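Local coordinates for major capsid protein (Faustovirus, PDB 5J7O) that probably builds the outer shell of this large DNA virus, folding as a double jelly-roll whose three copies assemble into a trimer, at residues B[123-129]-B[138-143]; B[222-227]-B[294-300]; B[449-454]-B[606-611]. The contacts are given in a common frame with arbitrary orientation. Residues are numbered along the deposited sequence.

In the fold
Along the chain the three contacts follow one another without overlapping. Interaction 1, the outlier, sits 43 Å from the chain centre, at the 131-133 end of a seven-stranded mixed sheet, and its centre is 52 Å and 45 Å from those of interactions 2 and 3. Those two lie in the body of the double jelly-roll, 25 Å apart between centres and about 13 Å between nearest atoms. Interaction 2 joins helix 216-225 to strand 293-298; interaction 3 pairs strands 444-453 and 607-620 of another sheet. Helix 203-212 reaches both: N210 binds W222 and L204 packs on R452 and I610. Interactions 1 and 2 also touch the second subunit, contributing to trimer contacts; interaction 3 lies within one subunit.

Interaction 1 of 3, residues B[123-129]-B[138-143]; sequences PAFIGAD and VVSATE
Residues 123-128 form an irregular extended loop over the face of strand 138-142 that carries V138 and S140, running broadly the same way (30° end to end); the chain then turns so that D129 bridges A141 as an antiparallel hydrogen-bonded pair, CA to CA 4.9 Å. D129 N donates to A141 O (2.9 Å), and A141 N gives a weak return bond to D129 O (2.8 Å). S140 (p rotamer) points its hydroxyl at the loop: OG accepts from I126 N (3.0 Å) and G127 N (2.7 Å). G127 CA lies 3.2 Å from A141 O, where a CB would clash. D129, chi1 m, turns OD1 to E143 N (3.1 Å). V138, also p, sets CG2 3.5 Å from F125 CD1 (chi1 m) and CG1 4.0 Å from P123 CD. A water bridges the segments, accepting from A128 N (2.9 Å) and hydrogen-bonded to T142 OG1 (2.8 Å). A124, F125 and I126 pack on the second subunit. This is a beta-hairpin, 131-133 with 138-142, whose incoming loop crosses its second strand's face before turning into 131-133.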
loop_
_atom_site.group_PDB
_atom_site.type_symbol
_atom_site.label_atom_id
_atom_site.label_comp_id
_atom_site.label_asym_id
_atom_site.label_seq_id
_atom_site.Cartn_x
_atom_site.Cartn_y
_atom_site.Cartn_z
ATOM N N PRO B 123 37.731 -5.973 18.718
ATOM C CA PRO B 123 37.107 -6.242 20.019
ATOM C C PRO B 123 38.026 -7.056 20.918
ATOM O O PRO B 123 39.016 -7.648 20.484
ATOM C CB PRO B 123 35.842 -7.029 19.659
ATOM C CG PRO B 123 35.600 -6.738 18.211
ATOM C CD PRO B 123 36.959 -6.559 17.610
ATOM N N ALA B 124 37.673 -7.081 22.201
ATOM C CA ALA B 124 38.468 -7.795 23.187
ATOM C C ALA B 124 38.371 -9.305 22.968
ATOM O O ALA B 124 37.602 -9.800 22.138
ATOM C CB ALA B 124 38.015 -7.434 24.601
ATOM N N PHE B 125 39.177 -10.039 23.731
ATOM C CA PHE B 125 39.163 -11.493 23.666
ATOM C C PHE B 125 37.853 -12.043 24.218
ATOM O O PHE B 125 37.266 -11.491 25.151
ATOM C CB PHE B 125 40.336 -12.076 24.455
ATOM C CG PHE B 125 41.685 -11.697 23.914
ATOM C CD1 PHE B 125 41.969 -11.826 22.566
ATOM C CD2 PHE B 125 42.670 -11.212 24.758
ATOM C CE1 PHE B 125 43.211 -11.478 22.068
ATOM C CE2 PHE B 125 43.914 -10.861 24.267
ATOM C CZ PHE B 125 44.185 -10.995 22.920
ATOM N N ILE B 126 37.396 -13.148 23.631
ATOM C CA ILE B 126 36.209 -13.838 24.119
ATOM C C ILE B 126 36.642 -15.009 24.990
ATOM O O ILE B 126 36.246 -15.112 26.157
ATOM C CB ILE B 126 35.313 -14.317 22.962
ATOM C CG1 ILE B 126 34.731 -13.121 22.208
ATOM C CG2 ILE B 126 34.200 -15.208 23.488
ATOM C CD1 ILE B 126 33.819 -13.506 21.064
ATOM N N GLY B 127 37.459 -15.899 24.429
ATOM C CA GLY B 127 37.946 -17.030 25.183
ATOM C C GLY B 127 39.140 -16.685 26.052
ATOM O O GLY B 127 39.803 -15.662 25.878
ATOM N N ALA B 128 39.413 -17.566 27.011
ATOM C CA ALA B 128 40.524 -17.379 27.931
ATOM C C ALA B 128 41.821 -18.012 27.443
ATOM O O ALA B 128 42.868 -17.789 28.059
ATOM C CB ALA B 128 40.171 -17.952 29.308
ATOM N N ASP B 129 41.784 -18.776 26.354
ATOM C CA ASP B 129 42.922 -19.573 25.923
ATOM C C ASP B 129 43.376 -19.172 24.526
ATOM O O ASP B 129 42.578 -18.714 23.702
ATOM C CB ASP B 129 42.579 -21.068 25.936
ATOM C CG ASP B 129 42.072 -21.538 27.283
ATOM O OD1 ASP B 129 41.108 -22.332 27.313
ATOM O OD2 ASP B 129 42.637 -21.115 28.313
ATOM N N VAL B 138 41.442 -10.699 15.805
ATOM C CA VAL B 138 41.581 -11.010 17.223
ATOM C C VAL B 138 41.053 -12.424 17.437
ATOM O O VAL B 138 39.908 -12.727 17.079
ATOM C CB VAL B 138 40.849 -9.990 18.111
ATOM C CG1 VAL B 138 39.426 -9.746 17.618
ATOM C CG2 VAL B 138 40.851 -10.448 19.559
ATOM N N VAL B 139 41.890 -13.292 18.002
ATOM C CA VAL B 139 41.587 -14.712 18.123
ATOM C C VAL B 139 41.720 -15.124 19.582
ATOM O O VAL B 139 42.706 -14.783 20.244
ATOM C CB VAL B 139 42.509 -15.572 17.235
ATOM C CG1 VAL B 139 42.271 -17.053 17.490
ATOM C CG2 VAL B 139 42.286 -15.244 15.767
ATOM N N SER B 140 40.720 -15.851 20.081
ATOM C CA SER B 140 40.764 -16.472 21.395
ATOM C C SER B 140 40.101 -17.837 21.293
ATOM O O SER B 140 39.555 -18.208 20.251
ATOM C CB SER B 140 40.076 -15.607 22.458
ATOM O OG SER B 140 38.742 -15.299 22.090
ATOM N N ALA B 141 40.140 -18.591 22.390
ATOM C CA ALA B 141 39.608 -19.944 22.370
ATOM C C ALA B 141 39.160 -20.358 23.764
ATOM O O ALA B 141 39.563 -19.772 24.772
ATOM C CB ALA B 141 40.640 -20.941 21.831
ATOM N N THR B 142 38.316 -21.388 23.803
ATOM C CA THR B 142 37.871 -22.007 25.048
ATOM C C THR B 142 38.098 -23.508 24.939
ATOM O O THR B 142 37.474 -24.175 24.107
ATOM C CB THR B 142 36.398 -21.706 25.336
ATOM O OG1 THR B 142 36.243 -20.320 25.663
ATOM C CG2 THR B 142 35.900 -22.558 26.501
ATOM N N GLU B 143 38.994 -24.034 25.768
ATOM C CA GLU B 143 39.237 -25.466 25.790
ATOM C C GLU B 143 38.073 -26.198 26.451
ATOM O O GLU B 143 37.286 -25.619 27.206
ATOM C CB GLU B 143 40.533 -25.786 26.536
ATOM C CG GLU B 143 41.796 -25.246 25.888
ATOM C CD GLU B 143 43.036 -25.555 26.706
ATOM O OE1 GLU B 143 42.892 -26.114 27.814
ATOM O OE2 GLU B 143 44.153 -25.243 26.243
HETATM O O HOH W 1 37.612 -19.602 27.966
#

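Interaction 2 of 3, residues B[222-227]-B[294-300]; sequences WKRLIG and NMFVPLL
Helix 216-225 ends against strand 293-298, with L225 closest to F296 (CA to CA 4.8 Å). L225 O, near the helix end, takes a weak hydrogen bond from F296 N (2.9 Å); M295 and V297, the residues flanking F296, give their backbone bonds to V107 and V105 of strand 99-109. I226 leaves the helix (phi -103°, psi 12°) and G227 follows with positive phi (79°). L225, chi1 m and chi2 t, is the main bump: it fills the hollow between F296 and P298, with CD2 3.7 Å from F296 CB and CD1 3.9 Å from P298 CG. The proline ring, puckered C-gamma exo, is wedged in turn between L225 and the W222 indole, whose CZ3 is 4.0 Å from P298 CG. In this double jelly-roll protein the helix lies between strands 196-202 and 232-240 and packs its C-terminal end against a strand of the sheet containing 99-109. W222 (chi1 t, chi2 -107°) also reaches L300, CH2 to CD2 4.1 Å, while its NE1 is hydrogen-bonded to N210 OD1. On the other side of the helix end, M295, with chi1 m, chi2 t and chi3 m, lays its thioether along the turn: SD is 3.4 Å from I226 O, and CG 3.8 Å from G227 N. A CB on G227 would fall 2.9 Å from that sulphur, so glycine suits both the space and the phi. W551 of the second subunit packs on W222 and P298.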
loop_
_atom_site.group_PDB
_atom_site.type_symbol
_atom_site.label_atom_id
_atom_site.label_comp_id
_atom_site.label_asym_id
_atom_site.label_seq_id
_atom_site.Cartn_x
_atom_site.Cartn_y
_atom_site.Cartn_z
ATOM N N TRP B 222 3.880 13.686 -1.471
ATOM C CA TRP B 222 4.190 14.294 -0.180
ATOM C C TRP B 222 5.592 13.917 0.284
ATOM O O TRP B 222 6.369 14.777 0.715
ATOM C CB TRP B 222 3.140 13.873 0.851
ATOM C CG TRP B 222 3.448 14.258 2.270
ATOM C CD1 TRP B 222 3.838 13.424 3.276
ATOM C CD2 TRP B 222 3.371 15.568 2.844
ATOM N NE1 TRP B 222 4.015 14.133 4.439
ATOM C CE2 TRP B 222 3.736 15.453 4.200
ATOM C CE3 TRP B 222 3.036 16.830 2.343
ATOM C CZ2 TRP B 222 3.774 16.549 5.059
ATOM C CZ3 TRP B 222 3.074 17.916 3.198
ATOM C CH2 TRP B 222 3.439 17.769 4.540
ATOM N N LYS B 223 5.938 12.630 0.193
ATOM C CA LYS B 223 7.268 12.189 0.600
ATOM C C LYS B 223 8.354 12.842 -0.246
ATOM O O LYS B 223 9.416 13.212 0.271
ATOM C CB LYS B 223 7.368 10.666 0.515
ATOM C CG LYS B 223 6.624 9.933 1.619
ATOM C CD LYS B 223 6.842 8.431 1.525
ATOM C CE LYS B 223 6.292 7.718 2.749
ATOM N NZ LYS B 223 6.468 6.241 2.659
ATOM N N ARG B 224 8.108 12.999 -1.549
ATOM C CA ARG B 224 9.105 13.624 -2.411
ATOM C C ARG B 224 9.253 15.111 -2.114
ATOM O O ARG B 224 10.339 15.672 -2.300
ATOM C CB ARG B 224 8.745 13.408 -3.881
ATOM C CG ARG B 224 8.732 11.948 -4.310
ATOM C CD ARG B 224 9.041 11.805 -5.792
ATOM N NE ARG B 224 9.099 10.405 -6.208
ATOM C CZ ARG B 224 8.300 9.859 -7.118
ATOM N NH1 ARG B 224 7.381 10.596 -7.727
ATOM N NH2 ARG B 224 8.427 8.577 -7.429
ATOM N N LEU B 225 8.184 15.763 -1.652
ATOM C CA LEU B 225 8.269 17.183 -1.323
ATOM C C LEU B 225 9.181 17.424 -0.128
ATOM O O LEU B 225 9.935 18.404 -0.102
ATOM C CB LEU B 225 6.875 17.745 -1.046
ATOM C CG LEU B 225 5.934 17.922 -2.238
ATOM C CD1 LEU B 225 4.554 18.356 -1.765
ATOM C CD2 LEU B 225 6.506 18.923 -3.225
ATOM N N ILE B 226 9.135 16.540 0.870
ATOM C CA ILE B 226 9.860 16.738 2.117
ATOM C C ILE B 226 11.120 15.880 2.195
ATOM O O ILE B 226 11.717 15.762 3.268
ATOM C CB ILE B 226 8.948 16.481 3.326
ATOM C CG1 ILE B 226 8.371 15.066 3.263
ATOM C CG2 ILE B 226 7.831 17.513 3.374
ATOM C CD1 ILE B 226 7.302 14.800 4.294
ATOM N N GLY B 227 11.531 15.272 1.085
ATOM C CA GLY B 227 12.807 14.583 1.040
ATOM C C GLY B 227 12.842 13.204 1.655
ATOM O O GLY B 227 13.924 12.731 2.016
ATOM N N ASN B 294 16.865 18.108 -2.796
ATOM C CA ASN B 294 15.965 19.181 -3.201
ATOM C C ASN B 294 14.587 18.908 -2.620
ATOM O O ASN B 294 13.994 17.856 -2.881
ATOM C CB ASN B 294 15.897 19.297 -4.723
ATOM C CG ASN B 294 17.156 19.888 -5.317
ATOM O OD1 ASN B 294 17.264 21.102 -5.488
ATOM N ND2 ASN B 294 18.120 19.032 -5.634
ATOM N N MET B 295 14.081 19.855 -1.836
ATOM C CA MET B 295 12.785 19.728 -1.195
ATOM C C MET B 295 11.932 20.945 -1.519
ATOM O O MET B 295 12.439 22.060 -1.662
ATOM C CB MET B 295 12.927 19.579 0.327
ATOM C CG MET B 295 13.766 18.381 0.752
ATOM S SD MET B 295 13.986 18.245 2.537
ATOM C CE MET B 295 14.918 19.734 2.890
ATOM N N PHE B 296 10.630 20.712 -1.653
ATOM C CA PHE B 296 9.624 21.766 -1.752
ATOM C C PHE B 296 8.700 21.572 -0.556
ATOM O O PHE B 296 7.706 20.847 -0.635
ATOM C CB PHE B 296 8.863 21.707 -3.081
ATOM C CG PHE B 296 9.542 22.436 -4.206
ATOM C CD1 PHE B 296 10.594 21.853 -4.891
ATOM C CD2 PHE B 296 9.120 23.700 -4.587
ATOM C CE1 PHE B 296 11.219 22.520 -5.931
ATOM C CE2 PHE B 296 9.739 24.371 -5.625
ATOM C CZ PHE B 296 10.790 23.781 -6.298
ATOM N N VAL B 297 9.038 22.216 0.558
ATOM C CA VAL B 297 8.308 22.039 1.808
ATOM C C VAL B 297 7.095 22.965 1.807
ATOM O O VAL B 297 7.260 24.193 1.810
ATOM C CB VAL B 297 9.203 22.307 3.026
ATOM C CG1 VAL B 297 8.437 22.052 4.315
ATOM C CG2 VAL B 297 10.450 21.438 2.965
ATOM N N PRO B 298 5.879 22.428 1.806
ATOM C CA PRO B 298 4.697 23.293 1.845
ATOM C C PRO B 298 4.525 23.930 3.213
ATOM O O PRO B 298 4.848 23.340 4.248
ATOM C CB PRO B 298 3.539 22.333 1.535
ATOM C CG PRO B 298 4.189 21.074 1.010
ATOM C CD PRO B 298 5.518 21.008 1.682
ATOM N N LEU B 299 4.006 25.156 3.210
ATOM C CA LEU B 299 3.725 25.883 4.443
ATOM C C LEU B 299 2.274 25.622 4.830
ATOM O O LEU B 299 1.349 26.038 4.124
ATOM C CB LEU B 299 4.007 27.372 4.269
ATOM C CG LEU B 299 5.442 27.706 3.846
ATOM C CD1 LEU B 299 5.712 29.196 3.968
ATOM C CD2 LEU B 299 6.457 26.903 4.651
ATOM N N LEU B 300 2.079 24.936 5.955
ATOM C CA LEU B 300 0.786 24.348 6.304
ATOM C C LEU B 300 -0.100 25.346 7.056
ATOM O O LEU B 300 -0.566 25.095 8.166
ATOM C CB LEU B 300 1.003 23.082 7.126
ATOM C CG LEU B 300 2.095 22.131 6.632
ATOM C CD1 LEU B 300 2.615 21.275 7.776
ATOM C CD2 LEU B 300 1.578 21.254 5.502
#

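Interaction 3 of 3, residues B[449-454]-B[606-611]; sequences LGLRPA and PCDLIS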
loop_
_atom_site.group_PDB
_atom_site.type_symbol
_atom_site.label_atom_id
_atom_site.label_comp_id
_atom_site.label_asym_id
_atom_site.label_seq_id
_atom_site.Cartn_x
_atom_site.Cartn_y
_atom_site.Cartn_z
ATOM N N LEU B 449 -2.445 14.808 19.965
ATOM C CA LEU B 449 -1.860 14.466 21.255
ATOM C C LEU B 449 -0.804 13.381 21.099
ATOM O O LEU B 449 -0.912 12.499 20.241
ATOM C CB LEU B 449 -2.935 14.003 22.250
ATOM C CG LEU B 449 -2.460 13.714 23.677
ATOM C CD1 LEU B 449 -1.911 14.976 24.328
ATOM C CD2 LEU B 449 -3.574 13.110 24.518
ATOM N N GLY B 450 0.218 13.458 21.945
ATOM C CA GLY B 450 1.250 12.442 21.990
ATOM C C GLY B 450 2.104 12.604 23.227
ATOM O O GLY B 450 2.188 13.690 23.810
ATOM N N LEU B 451 2.732 11.498 23.624
ATOM C CA LEU B 451 3.660 11.462 24.758
ATOM C C LEU B 451 4.965 10.874 24.229
ATOM O O LEU B 451 5.176 9.659 24.274
ATOM C CB LEU B 451 3.089 10.652 25.921
ATOM C CG LEU B 451 3.860 10.674 27.243
ATOM C CD1 LEU B 451 4.004 12.094 27.767
ATOM C CD2 LEU B 451 3.182 9.790 28.278
ATOM N N ARG B 452 5.837 11.743 23.725
ATOM C CA ARG B 452 7.029 11.310 23.009
ATOM C C ARG B 452 8.192 11.137 23.976
ATOM O O ARG B 452 8.524 12.085 24.701
ATOM C CB ARG B 452 7.395 12.318 21.933
ATOM C CG ARG B 452 8.749 12.078 21.292
ATOM C CD ARG B 452 9.451 13.394 21.010
ATOM N NE ARG B 452 9.299 13.830 19.627
ATOM C CZ ARG B 452 9.661 15.029 19.184
ATOM N NH1 ARG B 452 10.185 15.914 20.021
ATOM N NH2 ARG B 452 9.496 15.344 17.908
ATOM N N PRO B 453 8.833 9.969 24.021
ATOM C CA PRO B 453 9.992 9.798 24.906
ATOM C C PRO B 453 11.111 10.758 24.532
ATOM O O PRO B 453 11.405 10.970 23.352
ATOM C CB PRO B 453 10.403 8.338 24.678
ATOM C CG PRO B 453 9.192 7.678 24.098
ATOM C CD PRO B 453 8.509 8.734 23.288
ATOM N N ALA B 454 11.738 11.340 25.558
ATOM C CA ALA B 454 12.799 12.315 25.325
ATOM C C ALA B 454 13.965 11.711 24.555
ATOM O O ALA B 454 14.658 12.424 23.819
ATOM C CB ALA B 454 13.284 12.891 26.656
ATOM N N PRO B 606 11.850 9.860 30.822
ATOM C CA PRO B 606 11.087 11.106 30.691
ATOM C C PRO B 606 10.490 11.246 29.299
ATOM O O PRO B 606 11.108 10.878 28.297
ATOM C CB PRO B 606 12.131 12.196 30.967
ATOM C CG PRO B 606 13.438 11.554 30.654
ATOM C CD PRO B 606 13.286 10.110 31.033
ATOM N N CYS B 607 9.273 11.780 29.248
ATOM C CA CYS B 607 8.553 11.968 28.000
ATOM C C CYS B 607 7.972 13.374 27.950
ATOM O O CYS B 607 7.804 14.038 28.976
ATOM C CB CYS B 607 7.430 10.934 27.834
ATOM S SG CYS B 607 7.963 9.209 27.920
ATOM N N ASP B 608 7.665 13.820 26.735
ATOM C CA ASP B 608 7.084 15.133 26.492
ATOM C C ASP B 608 5.642 14.956 26.036
ATOM O O ASP B 608 5.390 14.349 24.990
ATOM C CB ASP B 608 7.886 15.901 25.441
ATOM C CG ASP B 608 9.303 16.198 25.890
ATOM O OD1 ASP B 608 9.509 16.436 27.097
ATOM O OD2 ASP B 608 10.212 16.193 25.032
ATOM N N LEU B 609 4.701 15.483 26.817
ATOM C CA LEU B 609 3.290 15.448 26.436
ATOM C C LEU B 609 3.044 16.578 25.445
ATOM O O LEU B 609 2.957 17.748 25.824
ATOM C CB LEU B 609 2.387 15.572 27.655
ATOM C CG LEU B 609 0.922 15.250 27.345
ATOM C CD1 LEU B 609 0.752 13.764 27.058
ATOM C CD2 LEU B 609 0.001 15.698 28.466
ATOM N N ILE B 610 2.929 16.225 24.170
ATOM C CA ILE B 610 2.780 17.191 23.089
ATOM C C ILE B 610 1.297 17.347 22.786
ATOM O O ILE B 610 0.611 16.366 22.470
ATOM C CB ILE B 610 3.559 16.753 21.841
ATOM C CG1 ILE B 610 5.031 16.527 22.194
ATOM C CG2 ILE B 610 3.418 17.784 20.734
ATOM C CD1 ILE B 610 5.836 15.896 21.084
ATOM N N SER B 611 0.800 18.579 22.883
ATOM C CA SER B 611 -0.604 18.892 22.628
ATOM C C SER B 611 -0.666 20.079 21.676
ATOM O O SER B 611 -0.262 21.190 22.035
ATOM C CB SER B 611 -1.347 19.195 23.929
ATOM O OG SER B 611 -2.608 19.786 23.670
#
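Five backbone hydrogen bonds zip 449-454 to 606-611 as antiparallel strands. G450 and I610 make one reciprocal pair, N to O 3.0 Å from G450 N to I610 O and 2.7 Å from I610 N to G450 O. R452 and D608 make the next, with R452 N to D608 O at 2.9 Å and D608 N to R452 O at 2.8 Å. The ladder ends just past the strand, where A454 N meets P606 O at 2.8 Å. P453 costs this ladder nothing: it faces C607 in a non-hydrogen-bonded pair. The carboxylate of D608 is taken by a salt bridge to R427 on strand 415-428, which flanks 607-620 on its far side, and S611 OG bonds to Q437. Between the bonded pairs, CA-H...O contacts tighten the seam, such as L451 CA to D608 O at 3.4 Å.

Side chains then sort by face. On one, L449, L609, L451 and C607 interlock: the leucines share the t, p rotamer, and L451 CD1 lies 3.7 Å from L609 CD1 and 3.6 Å from C607 CB, while L449 CD1 is 4.0 Å from L609 CD1. I594 and Y596 of strand 592-597 cover this face. On the other, I610 CD1 sits 4.0 Å from R452 CB and lies over one face of the guanidinium, with L204 of helix 203-212 packing on both residues. The chemistry is that of a sheet in a jelly-roll sandwich: uninterrupted backbone pairing holds the register, and the aliphatic face supplies interior against the opposing sheet.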